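PDB 5A62: putative alpha/beta hydrolase FOLD protein from Candidatus Nitrososphaera gargensis, which probably acts as a carboxylesterase, a serine hydrolase of the alpha/beta hydrolase fold that cleaves ester bonds. Local coordinates for residues L47-R52 / I261-L266; I54-R59 / G102-M107. All blocks are in the same frame, centred on the assembly; numbering follows the deposited sequence.

Contact 1: L47-R52 / I261-L266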
loop_
_atom_site.group_PDB
_atom_site.type_symbol
_atom_site.label_atom_id
_atom_site.label_comp_id
_atom_site.label_asym_id
_atom_site.label_seq_id
_atom_site.Cartn_x
_atom_site.Cartn_y
_atom_site.Cartn_z
ATOM N N LEU A 47 -13.937 -6.591 -31.919
ATOM C CA LEU A 47 -15.288 -7.040 -32.337
ATOM C C LEU A 47 -15.324 -7.363 -33.812
ATOM O O LEU A 47 -15.932 -8.392 -34.190
ATOM C CB LEU A 47 -16.330 -5.980 -32.082
ATOM C CG LEU A 47 -16.683 -5.735 -30.662
ATOM C CD1 LEU A 47 -17.547 -4.484 -30.547
ATOM C CD2 LEU A 47 -17.296 -6.984 -30.034
ATOM N N LYS A 48 -14.693 -6.536 -34.638
ATOM C CA LYS A 48 -14.674 -6.804 -36.103
ATOM C C LYS A 48 -13.899 -8.086 -36.419
ATOM O O LYS A 48 -14.147 -8.798 -37.428
ATOM C CB LYS A 48 -14.059 -5.630 -36.858
ATOM C CG LYS A 48 -14.889 -4.389 -36.752
ATOM C CD LYS A 48 -14.551 -3.331 -37.783
ATOM C CE LYS A 48 -15.473 -2.124 -37.561
ATOM N NZ LYS A 48 -15.039 -0.954 -38.366
ATOM N N SER A 49 -12.954 -8.461 -35.566
ATOM C CA SER A 49 -12.265 -9.682 -35.699
ATOM C C SER A 49 -12.975 -10.904 -35.103
ATOM O O SER A 49 -12.367 -11.951 -35.055
ATOM C CB SER A 49 -10.887 -9.548 -35.067
ATOM O OG SER A 49 -10.221 -8.408 -35.581
ATOM N N GLY A 50 -14.218 -10.753 -34.633
ATOM C CA GLY A 50 -15.025 -11.849 -34.124
ATOM C C GLY A 50 -14.925 -12.258 -32.655
ATOM O O GLY A 50 -15.515 -13.226 -32.243
ATOM N N PHE A 51 -14.224 -11.483 -31.843
ATOM C CA PHE A 51 -14.162 -11.744 -30.421
ATOM C C PHE A 51 -15.281 -11.124 -29.607
ATOM O O PHE A 51 -15.931 -10.183 -30.056
ATOM C CB PHE A 51 -12.848 -11.096 -29.959
ATOM C CG PHE A 51 -11.661 -11.776 -30.484
ATOM C CD1 PHE A 51 -11.271 -12.973 -29.946
ATOM C CD2 PHE A 51 -10.886 -11.212 -31.501
ATOM C CE1 PHE A 51 -10.132 -13.628 -30.403
ATOM C CE2 PHE A 51 -9.750 -11.888 -31.968
ATOM C CZ PHE A 51 -9.403 -13.101 -31.452
ATOM N N ARG A 52 -15.504 -11.721 -28.433
ATOM C CA ARG A 52 -16.328 -11.121 -27.395
ATOM C C ARG A 52 -15.297 -10.288 -26.572
ATOM O O ARG A 52 -14.197 -10.750 -26.378
ATOM C CB ARG A 52 -16.950 -12.156 -26.533
ATOM C CG ARG A 52 -17.703 -11.657 -25.348
ATOM C CD ARG A 52 -18.160 -12.805 -24.525
ATOM N NE ARG A 52 -18.920 -12.459 -23.359
ATOM C CZ ARG A 52 -19.408 -13.337 -22.505
ATOM N NH1 ARG A 52 -19.142 -14.637 -22.608
ATOM N NH2 ARG A 52 -20.131 -12.900 -21.499
ATOM N N ILE A 261 1.071 -6.581 -34.248
ATOM C CA ILE A 261 1.606 -7.538 -33.299
ATOM C C ILE A 261 0.502 -8.237 -32.489
ATOM O O ILE A 261 0.453 -9.453 -32.385
ATOM C CB ILE A 261 2.607 -6.858 -32.367
ATOM C CG1 ILE A 261 3.854 -6.445 -33.167
ATOM C CG2 ILE A 261 3.009 -7.794 -31.247
ATOM C CD1 ILE A 261 4.723 -5.487 -32.416
ATOM N N LEU A 262 -0.409 -7.435 -31.958
ATOM C CA LEU A 262 -1.517 -7.980 -31.184
ATOM C C LEU A 262 -2.319 -9.012 -31.964
ATOM O O LEU A 262 -2.624 -10.093 -31.417
ATOM C CB LEU A 262 -2.403 -6.817 -30.752
ATOM C CG LEU A 262 -3.648 -7.226 -29.939
ATOM C CD1 LEU A 262 -3.203 -7.771 -28.605
ATOM C CD2 LEU A 262 -4.648 -6.086 -29.753
ATOM N N MET A 263 -2.674 -8.682 -33.215
ATOM C CA MET A 263 -3.522 -9.633 -33.945
ATOM C C MET A 263 -2.761 -10.920 -34.297
ATOM O O MET A 263 -3.321 -12.021 -34.296
ATOM C CB MET A 263 -4.173 -8.971 -35.169
ATOM C CG MET A 263 -5.004 -7.753 -34.830
ATOM S SD MET A 263 -6.169 -7.905 -33.433
ATOM C CE MET A 263 -7.188 -9.213 -34.081
ATOM N N GLY A 264 -1.460 -10.798 -34.514
ATOM C CA GLY A 264 -0.605 -11.920 -34.635
ATOM C C GLY A 264 -0.623 -12.859 -33.448
ATOM O O GLY A 264 -0.740 -14.083 -33.541
ATOM N N PHE A 265 -0.483 -12.259 -32.271
ATOM C CA PHE A 265 -0.552 -13.060 -31.067
ATOM C C PHE A 265 -1.913 -13.739 -30.917
ATOM O O PHE A 265 -2.012 -14.888 -30.513
ATOM C CB PHE A 265 -0.361 -12.128 -29.838
ATOM C CG PHE A 265 1.023 -11.546 -29.639
ATOM C CD1 PHE A 265 2.167 -11.999 -30.331
ATOM C CD2 PHE A 265 1.202 -10.542 -28.696
ATOM C CE1 PHE A 265 3.380 -11.422 -30.068
ATOM C CE2 PHE A 265 2.418 -10.017 -28.415
ATOM C CZ PHE A 265 3.498 -10.462 -29.081
ATOM N N LEU A 266 -3.002 -13.012 -31.172
ATOM C CA LEU A 266 -4.319 -13.561 -31.011
ATOM C C LEU A 266 -4.552 -14.698 -32.023
ATOM O O LEU A 266 -5.269 -15.622 -31.704
ATOM C CB LEU A 266 -5.385 -12.479 -31.167
ATOM C CG LEU A 266 -5.377 -11.472 -29.980
ATOM C CD1 LEU A 266 -6.330 -10.358 -30.250
ATOM C CD2 LEU A 266 -5.780 -12.178 -28.718
#
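M263 sends its terminal methyl across to S49, where CE comes to 3.5 Å from OG and 3.8 Å from CB. Bends at chi2 (-47°) and chi3 steer the thioether without extending it: the chain curls instead of running straight out from its helix, and CE is turned to point at the serine and at the ring of F51. The same CE lies at the edge of that ring, near the ring plane, 4.3 Å from CE2, and therefore fills the corner between serine and phenylalanine. No hydrogen bond crosses the interface. The serine hydroxyl turns back to the helix it has just left: with OG beside the backbone N (chi1 -52°), it is hydrogen-bonded to the carbonyl O of L45, and the methyl lies against a hydroxyl that already has a hydrogen-bond partner.

L266 supplies the second apolar patch. Its CB approaches F51 CZ at 4.1 Å and its CD1 approaches F51 CE2 at the same distance, so the leucine meets the far end of the ring at a slant.

The backbone turn that sets up this surface is a textbook way of ending a helix. G50, at positive phi (88°), is the C-prime residue of a Schellman motif, in which F51 N bonds to L46 O and G50 N donates to L47 O over 3.0 Å. S49 and F51, on either side of the glycine in sequence, both direct their CB atoms toward 261-266.

Within the fold, the C-terminal helix 256-272 packs through M263 and L266 against helix 40-48, touching L45 and L46 there. L262, F265 and L266 meet I120 of strand 116-122, and F51 also touches Y24, just before strand 25-29.

Contact 2: I54-R59 / G102-M107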
loop_
_atom_site.group_PDB
_atom_site.type_symbol
_atom_site.label_atom_id
_atom_site.label_comp_id
_atom_site.label_asym_id
_atom_site.label_seq_id
_atom_site.Cartn_x
_atom_site.Cartn_y
_atom_site.Cartn_z
ATOM N N ILE A 54 -14.661 -7.957 -23.221
ATOM C CA ILE A 54 -15.050 -7.538 -21.893
ATOM C C ILE A 54 -14.074 -6.481 -21.412
ATOM O O ILE A 54 -12.858 -6.714 -21.529
ATOM C CB ILE A 54 -15.050 -8.708 -20.925
ATOM C CG1 ILE A 54 -16.124 -9.740 -21.389
ATOM C CG2 ILE A 54 -15.391 -8.226 -19.509
ATOM C CD1 ILE A 54 -15.823 -11.130 -20.943
ATOM N N ALA A 55 -14.557 -5.353 -20.970
ATOM C CA ALA A 55 -13.663 -4.320 -20.399
ATOM C C ALA A 55 -14.273 -3.843 -19.112
ATOM O O ALA A 55 -15.485 -3.889 -18.955
ATOM C CB ALA A 55 -13.494 -3.198 -21.367
ATOM N N TYR A 56 -13.471 -3.434 -18.157
ATOM C CA TYR A 56 -13.958 -2.976 -16.889
ATOM C C TYR A 56 -13.118 -1.869 -16.330
ATOM O O TYR A 56 -12.015 -1.641 -16.795
ATOM C CB TYR A 56 -14.203 -4.113 -15.885
ATOM C CG TYR A 56 -12.933 -4.629 -15.266
ATOM C CD1 TYR A 56 -12.052 -5.438 -15.973
ATOM C CD2 TYR A 56 -12.593 -4.323 -13.966
ATOM C CE1 TYR A 56 -10.925 -5.928 -15.364
ATOM C CE2 TYR A 56 -11.488 -4.812 -13.372
ATOM C CZ TYR A 56 -10.626 -5.572 -14.107
ATOM O OH TYR A 56 -9.528 -6.087 -13.502
ATOM N N GLU A 57 -13.646 -1.140 -15.381
ATOM C CA GLU A 57 -12.960 -0.063 -14.732
ATOM C C GLU A 57 -12.550 -0.486 -13.348
ATOM O O GLU A 57 -13.325 -0.951 -12.535
ATOM C CB GLU A 57 -13.788 1.218 -14.787
ATOM C CG GLU A 57 -13.857 1.725 -16.227
ATOM C CD GLU A 57 -14.782 2.815 -16.619
ATOM O OE1 GLU A 57 -15.666 3.209 -15.857
ATOM O OE2 GLU A 57 -14.540 3.309 -17.744
ATOM N N LEU A 58 -11.248 -0.296 -13.075
ATOM C CA LEU A 58 -10.655 -0.527 -11.778
ATOM C C LEU A 58 -11.232 0.329 -10.678
ATOM O O LEU A 58 -11.764 1.387 -10.926
ATOM C CB LEU A 58 -9.157 -0.277 -11.845
ATOM C CG LEU A 58 -8.381 -1.180 -12.787
ATOM C CD1 LEU A 58 -6.895 -0.736 -12.742
ATOM C CD2 LEU A 58 -8.540 -2.636 -12.537
ATOM N N ARG A 59 -11.055 -0.090 -9.429
ATOM C CA ARG A 59 -11.518 0.675 -8.258
ATOM C C ARG A 59 -11.146 2.114 -8.386
ATOM O O ARG A 59 -9.962 2.470 -8.685
ATOM C CB ARG A 59 -10.920 0.163 -6.956
ATOM C CG ARG A 59 -11.379 -1.242 -6.639
ATOM C CD ARG A 59 -10.988 -1.619 -5.260
ATOM N NE ARG A 59 -11.319 -3.021 -4.999
ATOM C CZ ARG A 59 -11.339 -3.561 -3.787
ATOM N NH1 ARG A 59 -11.122 -2.812 -2.716
ATOM N NH2 ARG A 59 -11.652 -4.866 -3.711
ATOM N N GLY A 102 -1.512 -5.330 -16.873
ATOM C CA GLY A 102 -0.544 -6.410 -17.173
ATOM C C GLY A 102 -0.151 -7.177 -15.942
ATOM O O GLY A 102 -0.115 -8.414 -15.893
ATOM N N ILE A 103 0.098 -6.462 -14.841
ATOM C CA ILE A 103 0.369 -7.071 -13.611
ATOM C C ILE A 103 -0.825 -7.924 -13.108
ATOM O O ILE A 103 -0.714 -9.081 -12.681
ATOM C CB ILE A 103 0.740 -5.978 -12.564
ATOM C CG1 ILE A 103 1.654 -4.923 -13.233
ATOM C CG2 ILE A 103 1.355 -6.764 -11.470
ATOM C CD1 ILE A 103 2.188 -3.802 -12.331
ATOM N N ILE A 104 -2.008 -7.310 -13.159
ATOM C CA ILE A 104 -3.211 -7.995 -12.785
ATOM C C ILE A 104 -3.362 -9.301 -13.630
ATOM O O ILE A 104 -3.694 -10.323 -13.062
ATOM C CB ILE A 104 -4.436 -7.067 -12.963
ATOM C CG1 ILE A 104 -4.364 -5.956 -11.891
ATOM C CG2 ILE A 104 -5.734 -7.860 -12.903
ATOM C CD1 ILE A 104 -5.292 -4.789 -12.193
ATOM N N SER A 105 -3.159 -9.190 -14.949
ATOM C CA SER A 105 -3.314 -10.367 -15.800
ATOM C C SER A 105 -2.381 -11.460 -15.375
ATOM O O SER A 105 -2.772 -12.645 -15.394
ATOM C CB SER A 105 -3.137 -10.055 -17.276
ATOM O OG SER A 105 -1.806 -9.780 -17.680
ATOM N N SER A 106 -1.141 -11.096 -15.001
ATOM C CA SER A 106 -0.183 -12.096 -14.621
ATOM C C SER A 106 -0.542 -12.801 -13.314
ATOM O O SER A 106 -0.442 -14.030 -13.193
ATOM C CB SER A 106 1.207 -11.468 -14.628
ATOM O OG SER A 106 1.413 -10.620 -13.514
ATOM N N MET A 107 -1.049 -12.066 -12.338
ATOM C CA MET A 107 -1.451 -12.660 -11.095
ATOM C C MET A 107 -2.708 -13.488 -11.237
ATOM O O MET A 107 -2.860 -14.538 -10.624
ATOM C CB MET A 107 -1.718 -11.547 -10.039
ATOM C CG MET A 107 -0.436 -10.861 -9.586
ATOM S SD MET A 107 -0.708 -9.573 -8.359
ATOM C CE MET A 107 -1.260 -10.524 -7.017
#
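L58 overlaps I104 end to end, its CD2 3.9 Å from the isoleucine CD1, where the loop after strand 52-56 of the alpha/beta hydrolase fold faces helix 100-111. Each side chain reaches out from its own backbone toward the other; in I104, CG1 lies beside the backbone N (chi1 -70°) and an extended chi2 of 165° carries CD1 outward to the leucine. The other branch, CG2, is left to meet the tyrosine: the OH of Y56 is 4.2 Å from it, a loose contact at the phenol end of the ring.

All three residues are buried, and the contact is small and made without a hydrogen bond between the segments. Neighbouring polar groups find their partners elsewhere: L58 N is hydrogen-bonded to H30 NE2, and the carboxylate of E57 forms a salt bridge with R63. I104 also touches M74 of helix 74-87, as well as residues of what looks like the nucleophile elbow, the GxSxG turn around S99 that leads into this helix.

Further along the helix, a serine turns its hydroxyl back to the backbone. S105 OG donates to G102 O over 2.8 Å, tilted 23° from the carbonyl plane and on the same face as S106 N, whose hydrogen bond that oxygen also accepts.

Overall arrangement
The two contacts, with centres 18 Å apart, illustrate how the connections around strand 52-56 of an alpha/beta hydrolase are tied to later helices. Their first segments adjoin: 47-52 finishes helix 40-48 and enters strand 52-56, from which 54-59 continues. Their partners come later, 102-107 on helix 100-111 and 261-266 on helix 256-272, so contact 2 is closed within the longer span that contact 1 bridges. Contact 1 lies about 17 Å from the chain centre and brings the C-terminal helix to the turn that ends helix 40-48. Contact 2, about 6 Å from that centre, packs the end of strand 52-56 and the loop after it against the helix following the probable nucleophile elbow.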